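Local coordinates for putative ABC transporter subunit, substrate-binding component (Rhodopseudomonas palustris, PDB 4EVQ), which binds 4-hydroxybenzoate and probably hands such lignin-derived aromatic acids to an ABC transporter as its solute-binding component, at residues 20-25 with 59-64; 256-261 with 346-351; 119-124 with 365-370; 106-111 with 312-317. One frame throughout, in Å; residues are numbered along the deposited sequence.

In the fold
The chain first closes interaction 1, where strands 17-23 and 54-62 pair in the six-stranded sheet of one lobe. It closes before the others open. Residues 106-111, on strand 109-111 of the same sheet, then open interaction 4, and the loop 119-124 opens interaction 3. Strand 257-260 of the seven-stranded sheet, in the other lobe, opens interaction 2. Helix 314-322 closes interaction 4, strand 345-351 closes interaction 2, and the tail at 365-370 closes interaction 3. Interaction 2 is therefore nested inside interaction 3, and interaction 4 crosses both. Interactions 3 and 4 touch through Ile-119 and Val-111. Interaction 3 ties the chain end back to the first lobe.

Interaction 1. Residues 20-25 with 59-64; sequences GLLLPY and VKVDDE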
loop_
_atom_site.group_PDB
_atom_site.type_symbol
_atom_site.label_atom_id
_atom_site.label_comp_id
_atom_site.label_asym_id
_atom_site.label_seq_id
_atom_site.Cartn_x
_atom_site.Cartn_y
_atom_site.Cartn_z
ATOM N N GLY A 20 -15.786 -6.571 8.352
ATOM C CA GLY A 20 -14.971 -5.975 9.377
ATOM C C GLY A 20 -13.813 -5.228 8.778
ATOM O O GLY A 20 -13.109 -5.802 7.957
ATOM N N LEU A 21 -13.643 -3.975 9.154
ATOM C CA LEU A 21 -12.575 -3.123 8.637
ATOM C C LEU A 21 -11.680 -2.799 9.754
ATOM O O LEU A 21 -12.069 -2.047 10.663
ATOM C CB LEU A 21 -13.066 -1.824 8.039
ATOM C CG LEU A 21 -14.007 -1.815 6.886
ATOM C CD1 LEU A 21 -14.115 -0.383 6.311
ATOM C CD2 LEU A 21 -13.479 -2.732 5.811
ATOM N N LEU A 22 -10.485 -3.338 9.753
ATOM C CA LEU A 22 -9.475 -3.015 10.745
ATOM C C LEU A 22 -8.482 -2.083 10.090
ATOM O O LEU A 22 -7.709 -2.506 9.219
ATOM C CB LEU A 22 -8.771 -4.292 11.220
ATOM C CG LEU A 22 -7.721 -4.134 12.319
ATOM C CD1 LEU A 22 -8.371 -3.698 13.634
ATOM C CD2 LEU A 22 -6.861 -5.398 12.538
ATOM N N LEU A 23 -8.530 -0.822 10.462
ATOM C CA LEU A 23 -7.753 0.210 9.785
ATOM C C LEU A 23 -7.389 1.268 10.771
ATOM O O LEU A 23 -8.041 1.378 11.818
ATOM C CB LEU A 23 -8.545 0.836 8.620
ATOM C CG LEU A 23 -8.771 -0.061 7.392
ATOM C CD1 LEU A 23 -9.786 0.598 6.484
ATOM C CD2 LEU A 23 -7.443 -0.263 6.686
ATOM N N PRO A 24 -6.378 2.089 10.440
ATOM C CA PRO A 24 -6.060 3.231 11.302
ATOM C C PRO A 24 -7.033 4.370 11.084
ATOM O O PRO A 24 -6.961 5.050 10.069
ATOM C CB PRO A 24 -4.644 3.594 10.901
ATOM C CG PRO A 24 -4.535 3.148 9.465
ATOM C CD PRO A 24 -5.399 1.925 9.349
ATOM N N TYR A 25 -7.930 4.594 12.045
ATOM C CA TYR A 25 -8.852 5.735 11.987
ATOM C C TYR A 25 -8.361 6.861 12.899
ATOM O O TYR A 25 -9.059 7.842 13.095
ATOM C CB TYR A 25 -10.264 5.297 12.371
ATOM C CG TYR A 25 -10.881 4.391 11.307
ATOM C CD1 TYR A 25 -11.233 4.915 10.060
ATOM C CD2 TYR A 25 -11.111 3.024 11.516
ATOM C CE1 TYR A 25 -11.765 4.117 9.059
ATOM C CE2 TYR A 25 -11.669 2.242 10.491
ATOM C CZ TYR A 25 -11.981 2.821 9.279
ATOM O OH TYR A 25 -12.527 2.049 8.282
ATOM N N VAL A 59 -18.112 -2.732 9.762
ATOM C CA VAL A 59 -17.822 -2.639 11.167
ATOM C C VAL A 59 -16.409 -2.119 11.268
ATOM O O VAL A 59 -15.442 -2.861 11.021
ATOM C CB VAL A 59 -17.952 -4.006 11.851
ATOM C CG1 VAL A 59 -17.678 -3.855 13.318
ATOM C CG2 VAL A 59 -19.359 -4.597 11.569
ATOM N N LYS A 60 -16.256 -0.854 11.646
ATOM C CA LYS A 60 -14.960 -0.185 11.543
ATOM C C LYS A 60 -14.243 -0.157 12.891
ATOM O O LYS A 60 -14.708 0.489 13.840
ATOM C CB LYS A 60 -15.195 1.231 11.036
ATOM C CG LYS A 60 -15.913 1.293 9.702
ATOM C CD LYS A 60 -16.244 2.710 9.289
ATOM C CE LYS A 60 -16.819 2.743 7.890
ATOM N NZ LYS A 60 -17.141 4.147 7.484
ATOM N N VAL A 61 -13.099 -0.815 12.978
ATOM C CA VAL A 61 -12.336 -0.941 14.211
ATOM C C VAL A 61 -11.020 -0.227 13.987
ATOM O O VAL A 61 -10.281 -0.512 13.041
ATOM C CB VAL A 61 -12.116 -2.419 14.578
ATOM C CG1 VAL A 61 -11.209 -2.572 15.778
ATOM C CG2 VAL A 61 -13.482 -3.117 14.804
ATOM N N ASP A 62 -10.734 0.739 14.848
ATOM C CA ASP A 62 -9.520 1.501 14.799
ATOM C C ASP A 62 -8.352 0.760 15.388
ATOM O O ASP A 62 -8.307 0.517 16.590
ATOM C CB ASP A 62 -9.731 2.766 15.615
ATOM C CG ASP A 62 -8.532 3.715 15.557
ATOM O OD1 ASP A 62 -7.601 3.534 14.717
ATOM O OD2 ASP A 62 -8.546 4.673 16.356
ATOM N N ASP A 63 -7.372 0.404 14.535
ATOM C CA ASP A 63 -6.215 -0.347 15.009
ATOM C C ASP A 63 -5.113 0.525 15.605
ATOM O O ASP A 63 -4.169 0.016 16.185
ATOM C CB ASP A 63 -5.637 -1.248 13.908
ATOM C CG ASP A 63 -4.791 -0.484 12.855
ATOM O OD1 ASP A 63 -4.653 0.717 12.866
ATOM O OD2 ASP A 63 -4.210 -1.139 11.989
ATOM N N GLU A 64 -5.260 1.840 15.486
ATOM C CA GLU A 64 -4.311 2.827 16.038
ATOM C C GLU A 64 -2.865 2.646 15.544
ATOM O O GLU A 64 -1.933 3.129 16.164
ATOM C CB GLU A 64 -4.361 2.813 17.600
ATOM C CG GLU A 64 -5.764 3.001 18.161
ATOM C CD GLU A 64 -5.914 2.819 19.690
ATOM O OE1 GLU A 64 -4.939 2.500 20.391
ATOM O OE2 GLU A 64 -7.029 3.071 20.200
#
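Asp-62 turns its CG anti to the backbone N (chi1 -176°), which brings CG, and with it the carboxylate, close to Tyr-25 N. Tyr-25 has CG anti to its carbonyl carbon (chi1 -69°), and its ring lies back across the Lys-60 side chain at about a right angle. The two segments are neighbouring parallel strands in a periplasmic binding protein of the leucine-binding family. Helix 30-46 lies in the beta-alpha-beta crossover between them. Four backbone bonds join the strands. Leu-21 N bonds to Val-59 O, Val-61 N to Leu-21 O, Leu-23 N to Val-61 O and Asp-63 N to Leu-23 O.

At the strand ends side chains add to these bonds. Tyr-25 N donates to Asp-62 OD1 at 2.9 Å. Glu-64 N meets the same oxygen at 3.0 Å, from the opposite face of the carboxylate, and makes an Asx turn. Asp-62 OD2 is held by Ser-26. An alanine in place of Asp-62 would probably leave the N-H groups of Tyr-25 and Glu-64 without their shared acceptor, Ser-26 OG without OD2, and the Asx turn freer to shift. The Tyr-25 ring brings CE2 to 3.7 Å from Lys-60 CB, while its hydroxyl bonds to Thr-37.

On the other side of the sheet, Leu-22 CD1 packs 3.7 Å from Val-61 CG1. It also touches Asp-63 CB at 3.7 Å. Asp-63 OD1 lies 3.5 Å from Pro-24 CB and accepts from Ser-65 N, and OD2 bonds to Thr-89. Backbone bonds join the strands and Leu-22 packs on Val-61; the two aspartates hold the chain that follows.

Interaction 2. Residues 256-261 with 346-351; sequences IKTVLH and YLRELK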
loop_
_atom_site.group_PDB
_atom_site.type_symbol
_atom_site.label_atom_id
_atom_site.label_comp_id
_atom_site.label_asym_id
_atom_site.label_seq_id
_atom_site.Cartn_x
_atom_site.Cartn_y
_atom_site.Cartn_z
ATOM N N ILE A 256 10.741 15.352 -6.893
ATOM C CA ILE A 256 10.913 14.071 -6.217
ATOM C C ILE A 256 10.528 12.945 -7.171
ATOM O O ILE A 256 9.503 13.022 -7.843
ATOM C CB ILE A 256 10.057 14.006 -4.909
ATOM C CG1 ILE A 256 10.567 15.038 -3.893
ATOM C CG2 ILE A 256 10.072 12.593 -4.319
ATOM C CD1 ILE A 256 9.667 15.124 -2.704
ATOM N N LYS A 257 11.340 11.902 -7.202
ATOM C CA LYS A 257 11.101 10.761 -8.065
ATOM C C LYS A 257 10.630 9.587 -7.202
ATOM O O LYS A 257 11.165 9.318 -6.147
ATOM C CB LYS A 257 12.381 10.359 -8.770
ATOM C CG LYS A 257 12.863 11.410 -9.755
ATOM C CD LYS A 257 12.592 10.994 -11.138
ATOM C CE LYS A 257 12.917 12.049 -12.182
ATOM N NZ LYS A 257 14.254 12.620 -12.122
ATOM N N THR A 258 9.611 8.874 -7.675
ATOM C CA THR A 258 9.111 7.720 -6.953
ATOM C C THR A 258 8.741 6.610 -7.913
ATOM O O THR A 258 8.581 6.810 -9.110
ATOM C CB THR A 258 7.882 8.027 -6.053
ATOM O OG1 THR A 258 6.768 8.442 -6.841
ATOM C CG2 THR A 258 8.163 9.078 -5.012
ATOM N N VAL A 259 8.643 5.407 -7.360
ATOM C CA VAL A 259 8.126 4.260 -8.098
ATOM C C VAL A 259 6.875 3.757 -7.384
ATOM O O VAL A 259 6.882 3.597 -6.157
ATOM C CB VAL A 259 9.190 3.172 -8.227
ATOM C CG1 VAL A 259 8.592 1.890 -8.756
ATOM C CG2 VAL A 259 10.339 3.644 -9.139
ATOM N N LEU A 260 5.805 3.531 -8.135
ATOM C CA LEU A 260 4.561 3.054 -7.533
ATOM C C LEU A 260 3.745 2.348 -8.602
ATOM O O LEU A 260 3.810 2.666 -9.777
ATOM C CB LEU A 260 3.731 4.231 -6.941
ATOM C CG LEU A 260 2.671 3.860 -5.901
ATOM C CD1 LEU A 260 3.289 3.283 -4.640
ATOM C CD2 LEU A 260 1.846 5.130 -5.588
ATOM N N HIS A 261 2.878 1.476 -8.117
ATOM C CA HIS A 261 1.902 0.737 -8.909
ATOM C C HIS A 261 0.673 1.532 -9.331
ATOM O O HIS A 261 -0.231 0.991 -9.936
ATOM C CB HIS A 261 1.545 -0.555 -8.178
ATOM C CG HIS A 261 1.146 -0.349 -6.764
ATOM N ND1 HIS A 261 2.057 0.071 -5.816
ATOM C CD2 HIS A 261 -0.024 -0.544 -6.121
ATOM C CE1 HIS A 261 1.443 0.175 -4.655
ATOM N NE2 HIS A 261 0.187 -0.200 -4.807
ATOM N N TYR A 346 5.346 1.951 -12.027
ATOM C CA TYR A 346 5.667 3.110 -12.848
ATOM C C TYR A 346 6.675 4.034 -12.169
ATOM O O TYR A 346 6.612 4.248 -10.956
ATOM C CB TYR A 346 4.376 3.898 -13.125
ATOM C CG TYR A 346 3.193 3.022 -13.568
ATOM C CD1 TYR A 346 3.061 2.596 -14.882
ATOM C CD2 TYR A 346 2.202 2.638 -12.672
ATOM C CE1 TYR A 346 1.988 1.804 -15.279
ATOM C CE2 TYR A 346 1.129 1.838 -13.061
ATOM C CZ TYR A 346 1.026 1.435 -14.377
ATOM O OH TYR A 346 -0.029 0.641 -14.822
ATOM N N LEU A 347 7.592 4.579 -12.965
ATOM C CA LEU A 347 8.450 5.654 -12.541
ATOM C C LEU A 347 7.638 6.927 -12.607
ATOM O O LEU A 347 6.920 7.143 -13.573
ATOM C CB LEU A 347 9.679 5.742 -13.464
ATOM C CG LEU A 347 10.660 6.881 -13.163
ATOM C CD1 LEU A 347 11.353 6.640 -11.819
ATOM C CD2 LEU A 347 11.680 6.986 -14.324
ATOM N N ARG A 348 7.746 7.754 -11.578
ATOM C CA ARG A 348 6.954 8.971 -11.477
ATOM C C ARG A 348 7.821 10.130 -11.016
ATOM O O ARG A 348 8.826 9.927 -10.359
ATOM C CB ARG A 348 5.826 8.819 -10.452
ATOM C CG ARG A 348 5.123 7.461 -10.546
ATOM C CD ARG A 348 3.983 7.294 -9.598
ATOM N NE ARG A 348 4.332 7.629 -8.224
ATOM C CZ ARG A 348 3.444 7.930 -7.283
ATOM N NH1 ARG A 348 2.156 7.832 -7.541
ATOM N NH2 ARG A 348 3.841 8.342 -6.110
ATOM N N GLU A 349 7.358 11.333 -11.282
ATOM C CA GLU A 349 7.967 12.529 -10.714
ATOM C C GLU A 349 6.858 13.412 -10.191
ATOM O O GLU A 349 5.819 13.582 -10.852
ATOM C CB GLU A 349 8.776 13.312 -11.779
ATOM C CG GLU A 349 9.482 14.547 -11.253
ATOM C CD GLU A 349 10.308 15.242 -12.305
ATOM O OE1 GLU A 349 10.523 14.659 -13.375
ATOM O OE2 GLU A 349 10.721 16.384 -12.030
ATOM N N LEU A 350 7.072 14.009 -9.034
ATOM C CA LEU A 350 6.132 14.978 -8.524
ATOM C C LEU A 350 6.394 16.290 -9.244
ATOM O O LEU A 350 7.525 16.811 -9.225
ATOM C CB LEU A 350 6.303 15.053 -7.007
ATOM C CG LEU A 350 5.462 15.930 -6.136
ATOM C CD1 LEU A 350 4.000 15.754 -6.525
ATOM C CD2 LEU A 350 5.765 15.628 -4.675
ATOM N N LYS A 351 5.395 16.790 -9.964
ATOM C CA LYS A 351 5.512 18.038 -10.705
ATOM C C LYS A 351 4.174 18.712 -10.699
ATOM O O LYS A 351 3.177 18.142 -11.128
ATOM C CB LYS A 351 5.918 17.759 -12.148
ATOM C CG LYS A 351 6.579 18.981 -12.788
ATOM C CD LYS A 351 7.911 19.359 -12.097
ATOM C CE LYS A 351 8.466 20.624 -12.675
ATOM N NZ LYS A 351 8.321 21.707 -11.703
HETATM O O HOH W 1 13.490 15.211 -10.789
#
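Thr-258 and Arg-348 face each other as a hydrogen-bonded pair in an antiparallel stretch of the seven-stranded mixed sheet. Strand 257-260 runs parallel to its other neighbour, 235-238, so the sheet passes from parallel to antiparallel pairing here. The threonine OG1 accepts two bonds from the guanidinium. Arg-348 NE reaches it at 2.9 Å and NH2 at 3.0 Å, and OG1 lies at the guanidinium edge, in its plane. The bend at chi3 (-51°) places NE to bond Thr-258 OG1. Leu-260 CD2 covers one face of the same group, 3.3 Å from Arg-348 NH1 and set toward the rim.

Further along, Tyr-346 presents its ring edge to the backbone of His-261, with CE2 3.5 Å from His-261 O. On the opposite side of the sheet Val-259 CG2 meets Leu-347 CD1 at 4.1 Å.

Second-shell residues probably help position these groups. Asp-243 makes a salt bridge with Arg-348 NH2, which is likely to steady the buried charge. Arg-330 O takes the Tyr-346 hydroxyl, and helix 135-148 packs on Val-259. Lys-257 and Glu-349 are not in direct ionic contact. A water bridges them, 3.0 Å from Lys-257 NZ and weakly bonded to Glu-349 OE2.

Interaction 3. Residues 119-124 with 365-370; sequences ITRAMC and VADEAI. With SO4 (sulfate ion), chain D.
Arg-121 reaches across to Asp-367, joining two irregular loops. Arg-121 begins a type I beta turn that ends at Cys-124, and Asp-367 begins an Asx turn. The first loop leads into strand 128-130 of one lobe. The second is the C-terminal tail after strand 354-362 of the other lobe.

The ionic part is a side-on salt bridge. Arg-121 NE bonds to Asp-367 OD2 at 3.0 Å, in the guanidinium plane and on the syn lone pair. NH2 reaches OD1 at 3.0 Å, and the two planes stand 35° apart. The arginine chain is extended from CG to NE, which carries the guanidinium well away from its backbone. The outer nitrogens also hold a sulfate, probably from the crystallisation liquor. NH2 meets its O3 at 2.9 Å and NH1 its O2 at 3.0 Å; Arg-140 binds the same ion.

A leucine in place of Arg-121 would probably leave the Asp-367 carboxylate without its charged partner and the tail less firmly fixed to the loop.

The van der Waals contacts are few. Ile-370 CG2 lies over one face of the guanidinium, 3.4 Å from Arg-121 NH1. Ala-369 CB rests 3.8 Å from Thr-120 O.

A covalent link backs the contact, since Cys-124 forms a disulfide with Cys-372 in the same tail.

The remaining polar bonds converge on Asp-367 OD2. Ala-369 N approaches it from above the carboxylate plane and closes the Asx turn. Thr-120 OG1 also bonds to Arg-130. A water bonded to both Thr-120 O and Thr-120 OG1 donates to Asp-367 OD2 at 2.6 Å.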
loop_
_atom_site.group_PDB
_atom_site.type_symbol
_atom_site.label_atom_id
_atom_site.label_comp_id
_atom_site.label_asym_id
_atom_site.label_seq_id
_atom_site.Cartn_x
_atom_site.Cartn_y
_atom_site.Cartn_z
ATOM N N ILE A 119 3.158 -11.875 4.507
ATOM C CA ILE A 119 1.735 -12.132 4.265
ATOM C C ILE A 119 1.492 -12.974 3.022
ATOM O O ILE A 119 0.562 -13.816 3.009
ATOM C CB ILE A 119 0.983 -10.777 4.252
ATOM C CG1 ILE A 119 0.968 -10.199 5.651
ATOM C CG2 ILE A 119 -0.446 -10.935 3.717
ATOM C CD1 ILE A 119 0.361 -8.831 5.766
ATOM N N THR A 120 2.318 -12.812 2.011
ATOM C CA THR A 120 2.201 -13.633 0.792
ATOM C C THR A 120 3.459 -14.481 0.566
ATOM O O THR A 120 3.793 -14.919 -0.581
ATOM C CB THR A 120 1.803 -12.779 -0.448
ATOM O OG1 THR A 120 2.778 -11.761 -0.684
ATOM C CG2 THR A 120 0.418 -12.099 -0.262
ATOM N N ARG A 121 4.102 -14.797 1.679
ATOM C CA ARG A 121 5.235 -15.708 1.742
ATOM C C ARG A 121 4.885 -16.760 2.790
ATOM O O ARG A 121 3.897 -17.483 2.579
ATOM C CB ARG A 121 6.578 -14.979 1.931
ATOM C CG ARG A 121 6.969 -14.183 0.651
ATOM C CD ARG A 121 8.287 -13.459 0.730
ATOM N NE ARG A 121 8.630 -12.859 -0.572
ATOM C CZ ARG A 121 9.866 -12.569 -0.971
ATOM N NH1 ARG A 121 10.891 -12.805 -0.168
ATOM N NH2 ARG A 121 10.097 -12.056 -2.178
ATOM N N ALA A 122 5.611 -16.887 3.894
ATOM C CA ALA A 122 5.297 -17.962 4.867
ATOM C C ALA A 122 3.883 -17.950 5.472
ATOM O O ALA A 122 3.374 -18.991 5.869
ATOM C CB ALA A 122 6.346 -17.987 5.986
HETATM N N MSE A 123 3.240 -16.787 5.557
HETATM C CA MSE A 123 1.888 -16.708 6.077
HETATM C C MSE A 123 0.814 -16.803 4.986
HETATM O O MSE A 123 -0.367 -16.652 5.259
HETATM C CB MSE A 123 1.649 -15.399 6.831
HETATM C CG MSE A 123 2.163 -15.353 8.210
HETATM SE SE MSE A 123 1.398 -13.752 9.181
HETATM C CE MSE A 123 2.661 -13.881 10.646
ATOM N N CYS A 124 1.194 -17.098 3.754
ATOM C CA CYS A 124 0.189 -17.207 2.705
ATOM C C CYS A 124 -0.839 -18.281 3.073
ATOM O O CYS A 124 -0.525 -19.257 3.780
ATOM C CB CYS A 124 0.850 -17.506 1.359
ATOM S SG CYS A 124 1.245 -19.251 1.112
ATOM N N VAL A 365 5.231 -8.536 -12.775
ATOM C CA VAL A 365 5.842 -9.823 -12.467
ATOM C C VAL A 365 5.441 -10.263 -11.053
ATOM O O VAL A 365 5.166 -9.459 -10.174
ATOM C CB VAL A 365 7.360 -9.896 -12.650
ATOM C CG1 VAL A 365 7.778 -9.307 -13.963
ATOM C CG2 VAL A 365 8.060 -9.234 -11.589
ATOM N N ALA A 366 5.414 -11.588 -10.863
ATOM C CA ALA A 366 5.022 -12.136 -9.582
ATOM C C ALA A 366 6.138 -12.087 -8.555
ATOM O O ALA A 366 7.257 -12.470 -8.868
ATOM C CB ALA A 366 4.576 -13.579 -9.805
ATOM N N ASP A 367 5.840 -11.599 -7.346
ATOM C CA ASP A 367 6.759 -11.660 -6.213
ATOM C C ASP A 367 7.136 -13.092 -6.027
ATOM O O ASP A 367 6.269 -13.993 -6.122
ATOM C CB ASP A 367 6.096 -11.143 -4.935
ATOM C CG ASP A 367 6.986 -11.279 -3.689
ATOM O OD1 ASP A 367 7.931 -10.464 -3.535
ATOM O OD2 ASP A 367 6.715 -12.181 -2.845
ATOM N N GLU A 368 8.420 -13.276 -5.699
ATOM C CA GLU A 368 9.042 -14.574 -5.637
ATOM C C GLU A 368 8.401 -15.545 -4.699
ATOM O O GLU A 368 8.490 -16.725 -4.934
ATOM C CB GLU A 368 10.535 -14.458 -5.264
ATOM C CG GLU A 368 11.224 -15.818 -5.091
ATOM C CD GLU A 368 12.737 -15.686 -5.029
ATOM O OE1 GLU A 368 13.417 -16.731 -5.151
ATOM O OE2 GLU A 368 13.246 -14.547 -4.899
ATOM N N ALA A 369 7.806 -15.063 -3.609
ATOM C CA ALA A 369 6.893 -15.872 -2.766
ATOM C C ALA A 369 7.570 -17.074 -2.121
ATOM O O ALA A 369 6.950 -18.123 -1.895
ATOM C CB ALA A 369 5.673 -16.331 -3.550
ATOM N N ILE A 370 8.849 -16.923 -1.827
ATOM C CA ILE A 370 9.597 -17.991 -1.163
ATOM C C ILE A 370 9.023 -18.206 0.244
ATOM O O ILE A 370 8.909 -17.246 1.047
ATOM C CB ILE A 370 11.090 -17.633 -1.104
ATOM C CG1 ILE A 370 11.851 -18.543 -0.122
ATOM C CG2 ILE A 370 11.291 -16.163 -0.731
ATOM C CD1 ILE A 370 11.991 -19.997 -0.588
HETATM S S SO4 D . 13.781 -11.006 -2.098
HETATM O O1 SO4 D . 13.529 -9.564 -2.234
HETATM O O2 SO4 D . 13.436 -11.394 -0.743
HETATM O O3 SO4 D . 12.849 -11.701 -2.976
HETATM O O4 SO4 D . 15.138 -11.395 -2.494
HETATM O O HOH W 2 4.303 -13.158 -2.707
#

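Interaction 4. Residues 106-111 with 312-317; sequences GIPTIV and AKRKEL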
loop_
_atom_site.group_PDB
_atom_site.type_symbol
_atom_site.label_atom_id
_atom_site.label_comp_id
_atom_site.label_asym_id
_atom_site.label_seq_id
_atom_site.Cartn_x
_atom_site.Cartn_y
_atom_site.Cartn_z
ATOM N N GLY A 106 -9.916 -18.986 8.774
ATOM C CA GLY A 106 -10.477 -19.226 7.465
ATOM C C GLY A 106 -11.372 -18.126 6.909
ATOM O O GLY A 106 -11.762 -18.169 5.771
ATOM N N ILE A 107 -11.731 -17.137 7.720
ATOM C CA ILE A 107 -12.527 -16.026 7.249
ATOM C C ILE A 107 -11.874 -15.370 5.995
ATOM O O ILE A 107 -10.644 -15.136 5.947
ATOM C CB ILE A 107 -12.684 -14.948 8.370
ATOM C CG1 ILE A 107 -13.602 -13.811 7.949
ATOM C CG2 ILE A 107 -11.299 -14.393 8.781
ATOM C CD1 ILE A 107 -13.995 -12.899 9.151
ATOM N N PRO A 108 -12.686 -15.031 4.977
ATOM C CA PRO A 108 -12.087 -14.326 3.811
ATOM C C PRO A 108 -11.478 -13.030 4.289
ATOM O O PRO A 108 -12.112 -12.237 4.991
ATOM C CB PRO A 108 -13.291 -14.069 2.909
ATOM C CG PRO A 108 -14.285 -15.231 3.267
ATOM C CD PRO A 108 -14.119 -15.348 4.761
ATOM N N THR A 109 -10.218 -12.838 3.911
ATOM C CA THR A 109 -9.380 -11.731 4.425
ATOM C C THR A 109 -8.681 -11.032 3.279
ATOM O O THR A 109 -7.976 -11.669 2.495
ATOM C CB THR A 109 -8.350 -12.289 5.406
ATOM O OG1 THR A 109 -9.028 -12.904 6.494
ATOM C CG2 THR A 109 -7.444 -11.195 5.952
ATOM N N ILE A 110 -8.842 -9.722 3.204
ATOM C CA ILE A 110 -8.189 -8.919 2.180
ATOM C C ILE A 110 -7.355 -7.822 2.861
ATOM O O ILE A 110 -7.866 -7.049 3.643
ATOM C CB ILE A 110 -9.230 -8.290 1.209
ATOM C CG1 ILE A 110 -10.170 -9.360 0.656
ATOM C CG2 ILE A 110 -8.533 -7.451 0.156
ATOM C CD1 ILE A 110 -11.390 -8.763 -0.046
ATOM N N VAL A 111 -6.077 -7.803 2.539
ATOM C CA VAL A 111 -5.141 -6.778 3.027
ATOM C C VAL A 111 -5.089 -5.672 2.001
ATOM O O VAL A 111 -4.629 -5.891 0.885
ATOM C CB VAL A 111 -3.771 -7.390 3.243
ATOM C CG1 VAL A 111 -2.761 -6.328 3.695
ATOM C CG2 VAL A 111 -3.822 -8.510 4.237
ATOM N N ALA A 312 -21.562 -18.260 3.499
ATOM C CA ALA A 312 -21.289 -19.474 4.248
ATOM C C ALA A 312 -20.346 -20.349 3.440
ATOM O O ALA A 312 -19.587 -21.148 4.006
ATOM C CB ALA A 312 -22.591 -20.252 4.584
ATOM N N LYS A 313 -20.408 -20.211 2.116
ATOM C CA LYS A 313 -19.559 -20.982 1.206
ATOM C C LYS A 313 -18.165 -20.348 1.113
ATOM O O LYS A 313 -17.775 -19.875 0.031
ATOM C CB LYS A 313 -20.195 -21.036 -0.183
ATOM C CG LYS A 313 -21.468 -21.967 -0.263
ATOM C CD LYS A 313 -22.112 -21.918 -1.658
ATOM C CE LYS A 313 -23.221 -22.982 -1.816
ATOM N NZ LYS A 313 -24.476 -22.382 -2.346
ATOM N N ARG A 314 -17.440 -20.346 2.239
ATOM C CA ARG A 314 -16.163 -19.619 2.359
ATOM C C ARG A 314 -15.109 -20.160 1.415
ATOM O O ARG A 314 -14.391 -19.395 0.816
ATOM C CB ARG A 314 -15.579 -19.669 3.781
ATOM C CG ARG A 314 -16.245 -18.748 4.752
ATOM C CD ARG A 314 -15.571 -18.738 6.066
ATOM N NE ARG A 314 -16.188 -17.721 6.917
ATOM C CZ ARG A 314 -15.864 -17.533 8.178
ATOM N NH1 ARG A 314 -14.945 -18.291 8.701
ATOM N NH2 ARG A 314 -16.442 -16.555 8.897
ATOM N N LYS A 315 -15.014 -21.480 1.299
ATOM C CA LYS A 315 -13.988 -22.093 0.459
ATOM C C LYS A 315 -14.154 -21.674 -0.995
ATOM O O LYS A 315 -13.194 -21.317 -1.680
ATOM C CB LYS A 315 -14.049 -23.615 0.595
ATOM C CG LYS A 315 -12.910 -24.363 -0.072
ATOM C CD LYS A 315 -12.910 -25.859 0.304
ATOM C CE LYS A 315 -13.222 -26.109 1.795
ATOM N NZ LYS A 315 -12.006 -26.332 2.628
ATOM N N GLU A 316 -15.390 -21.689 -1.454
ATOM C CA GLU A 316 -15.723 -21.337 -2.802
ATOM C C GLU A 316 -15.556 -19.823 -3.041
ATOM O O GLU A 316 -15.075 -19.405 -4.095
ATOM C CB GLU A 316 -17.174 -21.767 -3.025
ATOM C CG GLU A 316 -17.411 -23.286 -2.914
ATOM C CD GLU A 316 -17.615 -23.884 -1.501
ATOM O OE1 GLU A 316 -17.577 -23.208 -0.467
ATOM O OE2 GLU A 316 -17.846 -25.106 -1.453
ATOM N N LEU A 317 -15.969 -19.026 -2.071
ATOM C CA LEU A 317 -15.769 -17.595 -2.148
ATOM C C LEU A 317 -14.268 -17.261 -2.269
ATOM O O LEU A 317 -13.872 -16.522 -3.164
ATOM C CB LEU A 317 -16.381 -16.965 -0.905
ATOM C CG LEU A 317 -16.452 -15.415 -0.934
ATOM C CD1 LEU A 317 -17.509 -14.914 0.047
ATOM C CD2 LEU A 317 -15.117 -14.756 -0.600
#
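The closest CA atoms of the two segments, those of Pro-108 and Arg-314, are 6.8 Å apart, and no hydrogen bond joins the segments. In the lobe of the six-stranded sheet, the first turn of helix 314-322 packs on the loop between helix 92-105 and strand 109-111. Gly-106 leaves the helix with positive phi (96°). There a beta carbon would jam against the preceding carbonyl oxygen, so glycine suits the position.

Arg-314 does most of the touching. Its CG is anti to the carbonyl carbon (chi1 -77°), and the chain then runs extended to NE. The guanidinium meets Ile-107 with one face, and Ile-107 CA sits 3.6 Å above the plane toward the rim. Arg-314 NE lies 3.8 Å from Pro-108 CD, and Arg-314 CD is 3.9 Å from Gly-106 O. Asp-105 is a long, weak ionic partner of NH1 and also accepts from Ile-107 N.

The link itself is pinned by Thr-109 OG1, which donates to Ile-107 O at 2.8 Å. Pro-108 also packs on Asn-318 and Met-321 of the same helix. One turn after Arg-314, Leu-317 CD2 touches the proline ring, 4.0 Å from Pro-108 CG.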